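Local coordinates for molybdenum cofactor biosynthesis protein C 2 (Mycobacterium tuberculosis, PDB 4FDF), which probably catalyses the conversion of (8S)-3',8-cyclo-7,8-dihydroguanosine 5'-triphosphate to cyclic pyranopterin monophosphate during molybdenum cofactor biosynthesis, at the interface of chains A and B and the interface of chains A and C. Coordinates in Å, arbitrary orientation; residue numbers count along the deposited sequence, not the author numbering. Chains: chain A/B/C, Molybdenum cofactor biosynthesis protein C 2.

Contact 1: the interface of chains A and B. Residues chain A 84-87, 122; chain B 133-134, 137.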
loop_
_atom_site.group_PDB
_atom_site.type_symbol
_atom_site.label_atom_id
_atom_site.label_comp_id
_atom_site.label_asym_id
_atom_site.label_seq_id
_atom_site.Cartn_x
_atom_site.Cartn_y
_atom_site.Cartn_z
ATOM N N ILE A 84 0.758 -9.644 7.315
ATOM C CA ILE A 84 1.104 -10.479 8.436
ATOM C C ILE A 84 2.478 -10.050 8.927
ATOM O O ILE A 84 3.482 -10.302 8.251
ATOM C CB ILE A 84 1.058 -11.955 8.032
ATOM C CG1 ILE A 84 -0.265 -12.229 7.310
ATOM C CG2 ILE A 84 1.221 -12.844 9.267
ATOM C CD1 ILE A 84 -0.444 -13.651 6.862
ATOM N N PRO A 85 2.512 -9.377 10.097
ATOM C CA PRO A 85 3.659 -8.606 10.602
ATOM C C PRO A 85 4.993 -9.353 10.556
ATOM O O PRO A 85 5.988 -8.770 10.139
ATOM C CB PRO A 85 3.261 -8.297 12.048
ATOM C CG PRO A 85 1.770 -8.265 12.003
ATOM C CD PRO A 85 1.377 -9.331 11.038
ATOM N N LEU A 86 4.999 -10.629 10.950
ATOM C CA LEU A 86 6.243 -11.386 11.070
ATOM C C LEU A 86 6.607 -12.252 9.861
ATOM O O LEU A 86 7.569 -13.017 9.913
ATOM C CB LEU A 86 6.281 -12.192 12.379
ATOM C CG LEU A 86 6.315 -11.387 13.686
ATOM C CD1 LEU A 86 6.766 -12.275 14.853
ATOM C CD2 LEU A 86 7.235 -10.175 13.588
ATOM N N CYS A 87 5.858 -12.111 8.773
ATOM C CA CYS A 87 6.185 -12.800 7.529
ATOM C C CYS A 87 7.243 -12.050 6.749
ATOM O O CYS A 87 7.311 -10.818 6.798
ATOM C CB CYS A 87 4.952 -12.943 6.643
ATOM S SG CYS A 87 3.870 -14.260 7.121
ATOM N N MET A 122 1.827 -19.346 4.190
ATOM C CA MET A 122 1.152 -18.110 4.586
ATOM C C MET A 122 0.567 -17.415 3.363
ATOM O O MET A 122 -0.563 -16.961 3.402
ATOM C CB MET A 122 2.073 -17.156 5.364
ATOM C CG MET A 122 2.413 -17.584 6.796
ATOM S SD MET A 122 1.095 -18.279 7.849
ATOM C CE MET A 122 -0.196 -17.039 7.837
ATOM N N LEU B 133 -5.123 -15.158 10.555
ATOM C CA LEU B 133 -3.919 -15.480 9.798
ATOM C C LEU B 133 -2.650 -15.182 10.595
ATOM O O LEU B 133 -1.678 -15.934 10.531
ATOM C CB LEU B 133 -3.881 -14.719 8.461
ATOM C CG LEU B 133 -4.861 -15.146 7.355
ATOM C CD1 LEU B 133 -4.983 -14.067 6.278
ATOM C CD2 LEU B 133 -4.435 -16.463 6.736
ATOM N N THR B 134 -2.668 -14.076 11.334
ATOM C CA THR B 134 -1.525 -13.669 12.127
ATOM C C THR B 134 -1.350 -14.583 13.337
ATOM O O THR B 134 -0.221 -14.937 13.683
ATOM C CB THR B 134 -1.635 -12.198 12.546
ATOM O OG1 THR B 134 -1.641 -11.390 11.363
ATOM C CG2 THR B 134 -0.460 -11.795 13.430
ATOM N N ASP B 137 0.253 -17.594 11.952
ATOM C CA ASP B 137 1.669 -17.365 11.720
ATOM C C ASP B 137 2.487 -17.517 13.014
ATOM O O ASP B 137 3.620 -17.974 12.981
ATOM C CB ASP B 137 1.920 -15.986 11.106
ATOM C CG ASP B 137 3.380 -15.788 10.713
ATOM O OD1 ASP B 137 3.883 -16.574 9.883
ATOM O OD2 ASP B 137 4.038 -14.880 11.266
HETATM O O HOH W 1 3.228 -12.504 12.358
#
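B:Asp137, the predicted catalytic residue, reaches out of helix 121-139 of chain B into a cup formed by A:Ile84, A:Leu86, A:Cys87 and A:Met122. It illustrates how a MoaC active site is assembled from two subunits: the acid comes from one chain, while residues predicted to bind substrate come from the other. The carboxylate oxygen OD1 of B:Asp137 meets sulfur, with A:Cys87 SG 3.6 Å away, and also touches CG of A:Met122. OD2 turns instead towards the A:Leu86 backbone, passing 3.7 Å from A:Leu86 CB. A water joins the chains here: the backbone N of A:Leu86 lies 2.9 Å from water 1, with a moderately bent angle of 144° at the hydrogen. The same water sits 2.7 Å from OD2 of B:Asp137, tying the acid to the loop that probably binds substrate.

Behind the carboxylate, towards the chain B helix, mostly carbon groups meet. The A:Ile84 side chain runs at a slant past B:Asp137, its CG2 branch 3.7 Å from the aspartate CB. Its other branch continues away, and CD1 rests against B:Leu133 CB, the two side chains crossing at about a right angle. The chain of A:Met122 is bent at both chi2 and chi3, which curls its methyl towards the chain B helix and places CE 3.3 Å from the backbone O of B:Leu133.

Further out, B:Thr134 supports the rim. Its hydroxyl OG1 and methyl CG2 both face CD of A:Pro85, while its side chain runs antiparallel alongside that of A:Ile84, bringing OG1 near CG2. The aspartate is delivered by its first torsion: chi1 of -174° extends CG away from the backbone N and across the contact. One oxygen thereby comes among sulfur and carbon groups and the other beside water, an uneven environment completed by B:Asp137 CG lying 3.9 Å from both A:Cys87 SG and A:Ile84 CG2.

Contact 2: the interface of chains A and C. Residues chain A 26, 85-87; chain C 74, 78, 95.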
loop_
_atom_site.group_PDB
_atom_site.type_symbol
_atom_site.label_atom_id
_atom_site.label_comp_id
_atom_site.label_asym_id
_atom_site.label_seq_id
_atom_site.Cartn_x
_atom_site.Cartn_y
_atom_site.Cartn_z
ATOM N N MET A 26 10.883 -12.013 14.109
ATOM C CA MET A 26 10.805 -12.984 13.018
ATOM C C MET A 26 12.020 -13.919 12.988
ATOM O O MET A 26 13.019 -13.670 13.670
ATOM C CB MET A 26 10.556 -12.303 11.657
ATOM C CG MET A 26 11.560 -11.243 11.210
ATOM S SD MET A 26 11.295 -10.753 9.475
ATOM C CE MET A 26 9.692 -9.945 9.549
ATOM N N PRO A 85 2.512 -9.377 10.097
ATOM C CA PRO A 85 3.659 -8.606 10.602
ATOM C C PRO A 85 4.993 -9.353 10.556
ATOM O O PRO A 85 5.988 -8.770 10.139
ATOM C CB PRO A 85 3.261 -8.297 12.048
ATOM C CG PRO A 85 1.770 -8.265 12.003
ATOM C CD PRO A 85 1.377 -9.331 11.038
ATOM N N LEU A 86 4.999 -10.629 10.950
ATOM C CA LEU A 86 6.243 -11.386 11.070
ATOM C C LEU A 86 6.607 -12.252 9.861
ATOM O O LEU A 86 7.569 -13.017 9.913
ATOM C CB LEU A 86 6.281 -12.192 12.379
ATOM C CG LEU A 86 6.315 -11.387 13.686
ATOM C CD1 LEU A 86 6.766 -12.275 14.853
ATOM C CD2 LEU A 86 7.235 -10.175 13.588
ATOM N N CYS A 87 5.858 -12.111 8.773
ATOM C CA CYS A 87 6.185 -12.800 7.529
ATOM C C CYS A 87 7.243 -12.050 6.749
ATOM O O CYS A 87 7.311 -10.818 6.798
ATOM C CB CYS A 87 4.952 -12.943 6.643
ATOM S SG CYS A 87 3.870 -14.260 7.121
ATOM N N ILE C 74 8.707 -3.249 12.672
ATOM C CA ILE C 74 9.022 -4.451 11.889
ATOM C C ILE C 74 8.403 -4.380 10.486
ATOM O O ILE C 74 9.076 -4.662 9.491
ATOM C CB ILE C 74 8.595 -5.753 12.608
ATOM C CG1 ILE C 74 9.582 -6.084 13.726
ATOM C CG2 ILE C 74 8.513 -6.936 11.604
ATOM C CD1 ILE C 74 9.048 -7.113 14.758
ATOM N N LYS C 78 10.049 -3.573 6.183
ATOM C CA LYS C 78 9.692 -4.240 4.917
ATOM C C LYS C 78 9.172 -3.269 3.856
ATOM O O LYS C 78 9.246 -3.555 2.661
ATOM C CB LYS C 78 8.665 -5.362 5.163
ATOM C CG LYS C 78 9.234 -6.560 5.942
ATOM C CD LYS C 78 8.201 -7.657 6.151
ATOM C CE LYS C 78 7.375 -7.423 7.430
ATOM N NZ LYS C 78 6.205 -8.348 7.496
ATOM N N VAL C 95 14.325 -9.234 11.180
ATOM C CA VAL C 95 14.184 -7.866 11.683
ATOM C C VAL C 95 13.828 -7.910 13.162
ATOM O O VAL C 95 12.818 -8.506 13.556
ATOM C CB VAL C 95 13.090 -7.037 10.927
ATOM C CG1 VAL C 95 13.029 -5.608 11.458
ATOM C CG2 VAL C 95 13.323 -7.022 9.429
#
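Helix 65-78 and strand 94-101 of chain C meet two loop stretches of chain A, one at A:Met26 and the other at A:Pro85 to A:Cys87. C:Lys78, the last residue of its helix, shows how one side chain can clamp the bend of a neighbouring loop. Its terminal amino group donates to two backbone carbonyls that flank A:Leu86, with NZ 2.7 Å from A:Pro85 O and 2.8 Å from A:Cys87 O. The two approaches differ. To A:Cys87 the nitrogen comes in the carbonyl plane, at a C=O...N angle of 150°, whereas to A:Pro85 it stands well above that plane. A bend at chi3 (-88°) in an otherwise extended lysine brings NZ between the carbonyls.

A:Met26 is poorly ordered, so its contacts are less certain. As modelled, its CG borders the backbone of C:Val95, and its CE comes end-on to the lysine, 4.0 Å from C:Lys78 CE.

Alongside the clamp runs an apolar strip. The CG2 branch of C:Ile74 lies by A:Pro85 O and by the modelled terminal methyl of A:Met26. A:Leu86 turns its side chain towards helix 65-78 of chain C, where CD2 rests 3.7 Å from C:Ile74 CD1.

The two contacts lie on opposite flanks of one loop: the C-alpha centres of contact 1 and contact 2 are about 8 Å apart, and both use A:Pro85, A:Leu86 and A:Cys87. Three chains therefore meet around a loop that includes predicted substrate-binding residues. Contact 1 belongs to a two-fold interface, consistent with the dimer unit of the trimer-of-dimers hexamer, while contact 2 probably joins dimers. Chain A's own Asp137 is about 22 Å from the centre of contact 1 and takes the aspartate's place in its twin, with the chains exchanged, within the same A–B interface. Assembly thus probably helps shape each active site.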